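Local atomic coordinates of TrwG protein (Bartonella grahamii, PDB entry 4NHF), a protein that probably serves as a membrane-bound VirB8-family component of a type IV secretion system, of which this chain is the soluble domain. Residues R56-Y61 with Q65-T70. Numbering follows the deposited sequence.
Sequences RENYDY and QLNYDT
Asn67, on helix 64-73, reaches across to Asn58, in the connection that follows helix 42-57, and a single direct hydrogen bond, amide to amide, joins the two segments. Along the Asn67 side chain, CB points toward the 56-61 segment, and a chi1 of -66° sets CG anti to the carbonyl carbon. CG lies 3.8 Å from Asn58 ND2, and there the amide divides. Its OD1 accepts from Asn58 ND2 at 3.0 Å, with an N-H...O angle of 156°. The amide planes stand perpendicular: OD1 lies close to the plane of the Asn58 amide, while ND2 of Asn58 comes from above the Asn67 carbonyl plane, 39° out of it. A water also donates to Asn67 OD1, at a doubtfully short distance, and accepts from the backbone N of Asp60 at 3.0 Å, linking the helix to the chain beyond Asn58. Thr63 OG1 bonds to the same oxygen, and Asn67 ND2 is taken up by Asn55 OD1. Asparagine suits this buried place because one short side chain both accepts and donates, and Asn58 supplies the matching N-H. Asp60, whose carboxylate pairs with Arg102, and Asp62 are calcium-binding residues of this protein, and a calcium ion lies about 10 Å from the side chain of Asn58. The contact thus ties together the connection between helices 42-57 and 64-73, whose loop carries the calcium site, in the NTF2-like VirB8 fold.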
loop_
_atom_site.group_PDB
_atom_site.type_symbol
_atom_site.label_atom_id
_atom_site.label_comp_id
_atom_site.label_asym_id
_atom_site.label_seq_id
_atom_site.Cartn_x
_atom_site.Cartn_y
_atom_site.Cartn_z
ATOM N N ARG A 56 -6.344 4.087 -6.560
ATOM C CA ARG A 56 -7.323 4.218 -7.609
ATOM C C ARG A 56 -6.722 4.685 -8.961
ATOM O O ARG A 56 -7.214 4.286 -9.998
ATOM C CB ARG A 56 -8.456 5.122 -7.149
ATOM C CG ARG A 56 -9.467 5.438 -8.226
ATOM C CD ARG A 56 -10.706 6.082 -7.630
ATOM N NE ARG A 56 -11.663 6.404 -8.696
ATOM C CZ ARG A 56 -12.976 6.575 -8.584
ATOM N NH1 ARG A 56 -13.628 6.422 -7.440
ATOM N NH2 ARG A 56 -13.668 6.869 -9.681
ATOM N N GLU A 57 -5.717 5.552 -8.932
ATOM C CA GLU A 57 -5.256 6.204 -10.144
ATOM C C GLU A 57 -4.079 5.487 -10.757
ATOM O O GLU A 57 -3.766 5.716 -11.896
ATOM C CB GLU A 57 -4.922 7.688 -9.862
ATOM C CG GLU A 57 -6.132 8.532 -9.428
ATOM C CD GLU A 57 -7.204 8.705 -10.488
ATOM O OE1 GLU A 57 -6.958 8.506 -11.680
ATOM O OE2 GLU A 57 -8.329 9.045 -10.113
ATOM N N ASN A 58 -3.444 4.586 -10.002
ATOM C CA ASN A 58 -2.308 3.764 -10.495
ATOM C C ASN A 58 -2.803 2.738 -11.523
ATOM O O ASN A 58 -3.915 2.254 -11.390
ATOM C CB ASN A 58 -1.692 3.004 -9.307
ATOM C CG ASN A 58 -0.364 2.313 -9.658
ATOM O OD1 ASN A 58 0.557 2.935 -10.198
ATOM N ND2 ASN A 58 -0.274 1.056 -9.362
ATOM N N TYR A 59 -1.995 2.384 -12.538
ATOM C CA TYR A 59 -2.280 1.175 -13.315
ATOM C C TYR A 59 -0.981 0.416 -13.442
ATOM O O TYR A 59 -0.005 0.998 -13.916
ATOM C CB TYR A 59 -2.826 1.451 -14.741
ATOM C CG TYR A 59 -3.086 0.156 -15.413
ATOM C CD1 TYR A 59 -4.214 -0.587 -15.106
ATOM C CD2 TYR A 59 -2.153 -0.397 -16.247
ATOM C CE1 TYR A 59 -4.402 -1.828 -15.645
ATOM C CE2 TYR A 59 -2.341 -1.620 -16.809
ATOM C CZ TYR A 59 -3.482 -2.336 -16.532
ATOM O OH TYR A 59 -3.653 -3.572 -17.153
ATOM N N ASP A 60 -0.961 -0.837 -12.965
ATOM C CA ASP A 60 0.204 -1.716 -13.070
ATOM C C ASP A 60 -0.398 -3.093 -13.192
ATOM O O ASP A 60 -1.074 -3.542 -12.277
ATOM C CB ASP A 60 1.092 -1.601 -11.815
ATOM C CG ASP A 60 2.429 -2.397 -11.927
ATOM O OD1 ASP A 60 2.503 -3.384 -12.719
ATOM O OD2 ASP A 60 3.386 -2.062 -11.139
ATOM N N TYR A 61 -0.202 -3.752 -14.332
ATOM C CA TYR A 61 -0.755 -5.083 -14.555
ATOM C C TYR A 61 -0.449 -6.012 -13.345
ATOM O O TYR A 61 -1.269 -6.843 -12.939
ATOM C CB TYR A 61 -0.163 -5.670 -15.863
ATOM C CG TYR A 61 -0.748 -7.007 -16.241
ATOM C CD1 TYR A 61 -2.060 -7.098 -16.706
ATOM C CD2 TYR A 61 -0.022 -8.172 -16.084
ATOM C CE1 TYR A 61 -2.622 -8.323 -17.026
ATOM C CE2 TYR A 61 -0.573 -9.405 -16.384
ATOM C CZ TYR A 61 -1.884 -9.469 -16.849
ATOM O OH TYR A 61 -2.457 -10.688 -17.164
ATOM N N GLN A 65 -4.926 -6.495 -8.981
ATOM C CA GLN A 65 -5.777 -7.120 -7.960
ATOM C C GLN A 65 -5.764 -6.307 -6.716
ATOM O O GLN A 65 -6.822 -5.970 -6.199
ATOM C CB GLN A 65 -5.357 -8.563 -7.591
ATOM N N LEU A 66 -4.567 -6.028 -6.205
ATOM C CA LEU A 66 -4.434 -5.209 -5.023
ATOM C C LEU A 66 -4.977 -3.757 -5.154
ATOM O O LEU A 66 -5.591 -3.230 -4.201
ATOM C CB LEU A 66 -2.981 -5.136 -4.633
ATOM C CG LEU A 66 -2.601 -4.179 -3.539
ATOM C CD1 LEU A 66 -3.120 -4.710 -2.225
ATOM C CD2 LEU A 66 -1.075 -4.142 -3.506
ATOM N N ASN A 67 -4.660 -3.086 -6.259
ATOM C CA ASN A 67 -5.144 -1.715 -6.437
ATOM C C ASN A 67 -6.667 -1.658 -6.522
ATOM O O ASN A 67 -7.316 -0.845 -5.828
ATOM C CB ASN A 67 -4.538 -1.033 -7.642
ATOM C CG ASN A 67 -3.040 -0.788 -7.538
ATOM O OD1 ASN A 67 -2.315 -0.969 -8.570
ATOM N ND2 ASN A 67 -2.540 -0.504 -6.342
ATOM N N TYR A 68 -7.237 -2.547 -7.317
ATOM C CA TYR A 68 -8.679 -2.624 -7.504
ATOM C C TYR A 68 -9.401 -3.019 -6.217
ATOM O O TYR A 68 -10.364 -2.352 -5.805
ATOM C CB TYR A 68 -8.959 -3.624 -8.598
ATOM C CG TYR A 68 -10.391 -3.831 -9.053
ATOM C CD1 TYR A 68 -10.905 -3.117 -10.136
ATOM C CD2 TYR A 68 -11.180 -4.817 -8.478
ATOM C CE1 TYR A 68 -12.180 -3.329 -10.590
ATOM C CE2 TYR A 68 -12.464 -5.035 -8.914
ATOM C CZ TYR A 68 -12.957 -4.294 -9.992
ATOM O OH TYR A 68 -14.258 -4.508 -10.453
ATOM N N ASP A 69 -8.928 -4.088 -5.574
ATOM C CA ASP A 69 -9.506 -4.500 -4.306
ATOM C C ASP A 69 -9.454 -3.405 -3.245
ATOM O O ASP A 69 -10.410 -3.213 -2.520
ATOM C CB ASP A 69 -8.835 -5.766 -3.774
ATOM C CG ASP A 69 -9.242 -6.988 -4.532
ATOM O OD1 ASP A 69 -10.104 -6.931 -5.443
ATOM O OD2 ASP A 69 -8.633 -8.030 -4.256
ATOM N N THR A 70 -8.320 -2.724 -3.129
ATOM C CA THR A 70 -8.173 -1.687 -2.131
ATOM C C THR A 70 -9.102 -0.527 -2.441
ATOM O O THR A 70 -9.842 -0.013 -1.540
ATOM C CB THR A 70 -6.714 -1.216 -2.022
ATOM O OG1 THR A 70 -5.880 -2.375 -1.732
ATOM C CG2 THR A 70 -6.603 -0.154 -0.945
HETATM O O HOH W 1 -2.986 -1.605 -10.898
#